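Local coordinates for cupin type-2 domain-containing protein (Burkholderia xenovorans, PDB 2O8Q) that is of unknown function but adopts a cupin-like fold and binds a nickel ion through three histidines, at residues A[63-68]-A[113-118]. Residues are numbered along the deposited sequence; the frame is centred on the assembly and turned at random.
Sequences VGFQLF and LEIVSP. With EDO (1,2-ethanediol), chain F.
Strands 66-68 and 113-116 run antiparallel, their short axes at 170° and 4.8 Å apart at closest approach. L67 and I115 form the hydrogen-bonded pair: L67 N to I115 O and I115 N to L67 O both measure 2.9 Å, each met nearly along the C=O axis. Past the non-hydrogen-bonded pair Q66-V116, the regular pairing gives way where G64 and F65 both face S117; S117 N reaches F65 O and G64 N reaches S117 O (2.7 Å), the pattern of a classic beta bulge.

On the face bearing Q66, F68, E114 and V116, the extended chain of E114, CG anti to its backbone N (chi1 180°), lies alongside the F68 ring, with E114 CD 3.4 Å from F68 CE1. Its OE2 takes Q66 NE2 at 2.8 Å, the amide and carboxylate planes only 22° apart. H44 holds OE1, so both carboxylate oxygens are gripped and the group's rotation is probably fixed. Beyond the strand pair, in one of two V116 conformers, V116 CG2 crosses V63 CG1 at 3.2 Å.

On the other face, I115 lies alongside both F65 and L67, its CG2 meeting F65 CE2 at 4.0 Å and its CD1 lying over toward L67. F41 of a second subunit stacks on the F65 ring. The Q66 side chain lies about 5 Å from the nickel bound by H59, H61 and H101, so the face carrying Q66 and E114 borders the metal site of a cupin beta-barrel.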
ATOM      1  N   VAL A  63       6.204   3.559  -9.129  1.00 22.13           N
ATOM      2  CA  VAL A  63       5.221   3.754  -8.113  1.00 21.81           C
ATOM      3  C   VAL A  63       4.332   2.544  -8.020  1.00 24.22           C
ATOM      4  O   VAL A  63       4.143   1.807  -9.054  1.00 24.95           O
ATOM      5  CB  VAL A  63       4.310   4.995  -8.423  1.00 22.04           C
ATOM      6  CG1 VAL A  63       5.116   6.216  -8.312  1.00 24.33           C
ATOM      7  CG2 VAL A  63       3.558   4.884  -9.759  1.00 22.12           C
ATOM      8  N   GLY A  64       3.792   2.306  -6.818  1.00 19.15           N
ATOM      9  CA  GLY A  64       2.692   1.406  -6.681  1.00 20.91           C
ATOM     10  C   GLY A  64       1.594   2.423  -7.078  1.00 28.04           C
ATOM     11  O   GLY A  64       1.413   2.780  -8.270  1.00 31.90           O
ATOM     12  N   PHE A  65       1.018   3.052  -6.096  1.00 19.35           N
ATOM     13  CA  PHE A  65      -0.203   3.783  -6.211  1.00 17.65           C
ATOM     14  C   PHE A  65       0.101   5.180  -6.738  1.00 18.21           C
ATOM     15  O   PHE A  65       1.049   5.827  -6.265  1.00 19.25           O
ATOM     16  CB  PHE A  65      -0.878   3.898  -4.840  1.00 18.70           C
ATOM     17  CG  PHE A  65      -2.170   4.626  -4.883  1.00 18.25           C
ATOM     18  CD1 PHE A  65      -3.269   4.050  -5.521  1.00 20.01           C
ATOM     19  CD2 PHE A  65      -2.275   5.901  -4.372  1.00 18.68           C
ATOM     20  CE1 PHE A  65      -4.459   4.730  -5.624  1.00 21.72           C
ATOM     21  CE2 PHE A  65      -3.499   6.580  -4.474  1.00 19.37           C
ATOM     22  CZ  PHE A  65      -4.563   5.990  -5.063  1.00 18.53           C
ATOM     23  N   GLN A  66      -0.693   5.633  -7.702  1.00 18.47           N
ATOM     24  CA  GLN A  66      -0.552   6.988  -8.144  1.00 17.59           C
ATOM     25  C   GLN A  66      -1.889   7.582  -8.647  1.00 17.62           C
ATOM     26  O   GLN A  66      -2.500   7.054  -9.551  1.00 19.15           O
ATOM     27  CB  GLN A  66       0.490   7.061  -9.280  1.00 18.15           C
ATOM     28  CG  GLN A  66       0.779   8.488  -9.708  1.00 18.08           C
ATOM     29  CD  GLN A  66       2.002   8.552 -10.625  1.00 19.47           C
ATOM     30  OE1 GLN A  66       2.095   7.766 -11.580  1.00 19.53           O
ATOM     31  NE2 GLN A  66       2.934   9.502 -10.329  1.00 20.29           N
ATOM     32  N   LEU A  67      -2.302   8.693  -8.025  1.00 17.85           N
ATOM     33  CA  LEU A  67      -3.559   9.351  -8.392  1.00 17.40           C
ATOM     34  C   LEU A  67      -3.395  10.842  -8.487  1.00 18.47           C
ATOM     35  O   LEU A  67      -2.750  11.438  -7.618  1.00 18.69           O
ATOM     36  CB  LEU A  67      -4.622   9.096  -7.297  1.00 18.25           C
ATOM     37  CG  LEU A  67      -6.041   9.646  -7.495  1.00 19.40           C
ATOM     38  CD1 LEU A  67      -6.771   9.100  -8.734  1.00 19.80           C
ATOM     39  CD2 LEU A  67      -6.897   9.373  -6.232  1.00 20.04           C
ATOM     40  N   PHE A  68      -3.973  11.463  -9.525  1.00 18.21           N
ATOM     41  CA  PHE A  68      -4.029  12.916  -9.653  1.00 18.78           C
ATOM     42  C   PHE A  68      -5.484  13.356  -9.574  1.00 19.42           C
ATOM     43  O   PHE A  68      -6.382  12.700 -10.154  1.00 19.53           O
ATOM     44  CB  PHE A  68      -3.501  13.354 -11.022  1.00 17.44           C
ATOM     45  CG  PHE A  68      -2.032  13.094 -11.159  1.00 19.93           C
ATOM     46  CD1 PHE A  68      -1.095  13.983 -10.641  1.00 22.74           C
ATOM     47  CD2 PHE A  68      -1.581  11.893 -11.642  1.00 23.07           C
ATOM     48  CE1 PHE A  68       0.252  13.699 -10.698  1.00 25.19           C
ATOM     49  CE2 PHE A  68      -0.237  11.634 -11.686  1.00 23.77           C
ATOM     50  CZ  PHE A  68       0.670  12.509 -11.210  1.00 24.70           C
ATOM     51  N   LEU A 113      -3.546  17.868  -7.205  1.00 18.86           N
ATOM     52  CA  LEU A 113      -3.083  17.072  -6.081  1.00 18.81           C
ATOM     53  C   LEU A 113      -2.628  15.709  -6.614  1.00 19.57           C
ATOM     54  O   LEU A 113      -3.316  15.054  -7.380  1.00 19.86           O
ATOM     55  CB  LEU A 113      -4.242  16.868  -5.107  1.00 18.33           C
ATOM     56  CG  LEU A 113      -3.996  16.010  -3.864  1.00 18.39           C
ATOM     57  CD1 LEU A 113      -2.981  16.648  -2.881  1.00 20.24           C
ATOM     58  CD2 LEU A 113      -5.371  15.675  -3.146  1.00 19.95           C
ATOM     59  N   GLU A 114      -1.446  15.300  -6.177  1.00 18.60           N
ATOM     60  CA  GLU A 114      -0.874  14.010  -6.502  1.00 18.76           C
ATOM     61  C   GLU A 114      -0.741  13.239  -5.189  1.00 19.63           C
ATOM     62  O   GLU A 114      -0.208  13.770  -4.229  1.00 19.67           O
ATOM     63  CB  GLU A 114       0.527  14.109  -7.141  1.00 19.35           C
ATOM     64  CG  GLU A 114       1.165  12.751  -7.488  1.00 19.99           C
ATOM     65  CD  GLU A 114       2.481  12.860  -8.208  1.00 23.93           C
ATOM     66  OE1 GLU A 114       3.156  13.929  -8.117  1.00 24.11           O
ATOM     67  OE2 GLU A 114       2.905  11.871  -8.872  1.00 23.34           O
ATOM     68  N   ILE A 115      -1.212  11.982  -5.202  1.00 18.05           N
ATOM     69  CA  ILE A 115      -1.065  11.032  -4.102  1.00 17.95           C
ATOM     70  C   ILE A 115      -0.320   9.839  -4.681  1.00 19.82           C
ATOM     71  O   ILE A 115      -0.735   9.284  -5.683  1.00 19.57           O
ATOM     72  CB  ILE A 115      -2.407  10.595  -3.506  1.00 18.93           C
ATOM     73  CG1 ILE A 115      -3.317  11.799  -3.247  1.00 18.96           C
ATOM     74  CG2 ILE A 115      -2.147   9.695  -2.270  1.00 22.33           C
ATOM     75  CD1 ILE A 115      -4.335  12.127  -4.372  1.00 20.13           C
ATOM     76  N   VAL A 116       0.766   9.403  -4.040  0.50 18.62           N
ATOM     77  CA  VAL A 116       1.651   8.418  -4.651  0.50 19.54           C
ATOM     78  C   VAL A 116       2.312   7.581  -3.578  0.50 18.89           C
ATOM     79  O   VAL A 116       2.609   8.090  -2.489  0.50 19.77           O
ATOM     80  CB  VAL A 116       2.769   9.166  -5.435  0.50 19.24           C
ATOM     81  CG1 VAL A 116       3.833   9.803  -4.442  0.50 17.81           C
ATOM     82  CG2 VAL A 116       3.504   8.279  -6.465  0.50 18.43           C
ATOM     83  N   SER A 117       2.557   6.311  -3.879  1.00 18.95           N
ATOM     84  CA  SER A 117       3.358   5.427  -3.020  1.00 18.40           C
ATOM     85  C   SER A 117       4.403   4.787  -3.935  1.00 19.45           C
ATOM     86  O   SER A 117       4.063   4.317  -5.019  1.00 20.69           O
ATOM     87  CB  SER A 117       2.510   4.339  -2.415  1.00 20.72           C
ATOM     88  OG  SER A 117       3.358   3.447  -1.684  1.00 22.59           O
ATOM     89  N   PRO A 118       5.701   4.792  -3.558  1.00 19.35           N
ATOM     90  CA  PRO A 118       6.248   5.458  -2.388  1.00 18.70           C
ATOM     91  C   PRO A 118       6.408   6.973  -2.684  1.00 18.40           C
ATOM     92  O   PRO A 118       6.353   7.382  -3.864  1.00 19.63           O
ATOM     93  CB  PRO A 118       7.644   4.845  -2.232  1.00 19.09           C
ATOM     94  CG  PRO A 118       8.044   4.526  -3.678  1.00 19.36           C
ATOM     95  CD  PRO A 118       6.746   4.141  -4.380  1.00 20.91           C
TER
HETATM   96  C1  EDO F 303       2.423   0.681  -0.090  1.00 43.08           C
HETATM   97  O1  EDO F 303       3.767   0.310  -0.514  1.00 40.61           O
HETATM   98  C2  EDO F 303       1.245   0.368  -1.055  1.00 43.01           C
HETATM   99  O2  EDO F 303       1.287   0.863  -2.419  1.00 51.78           O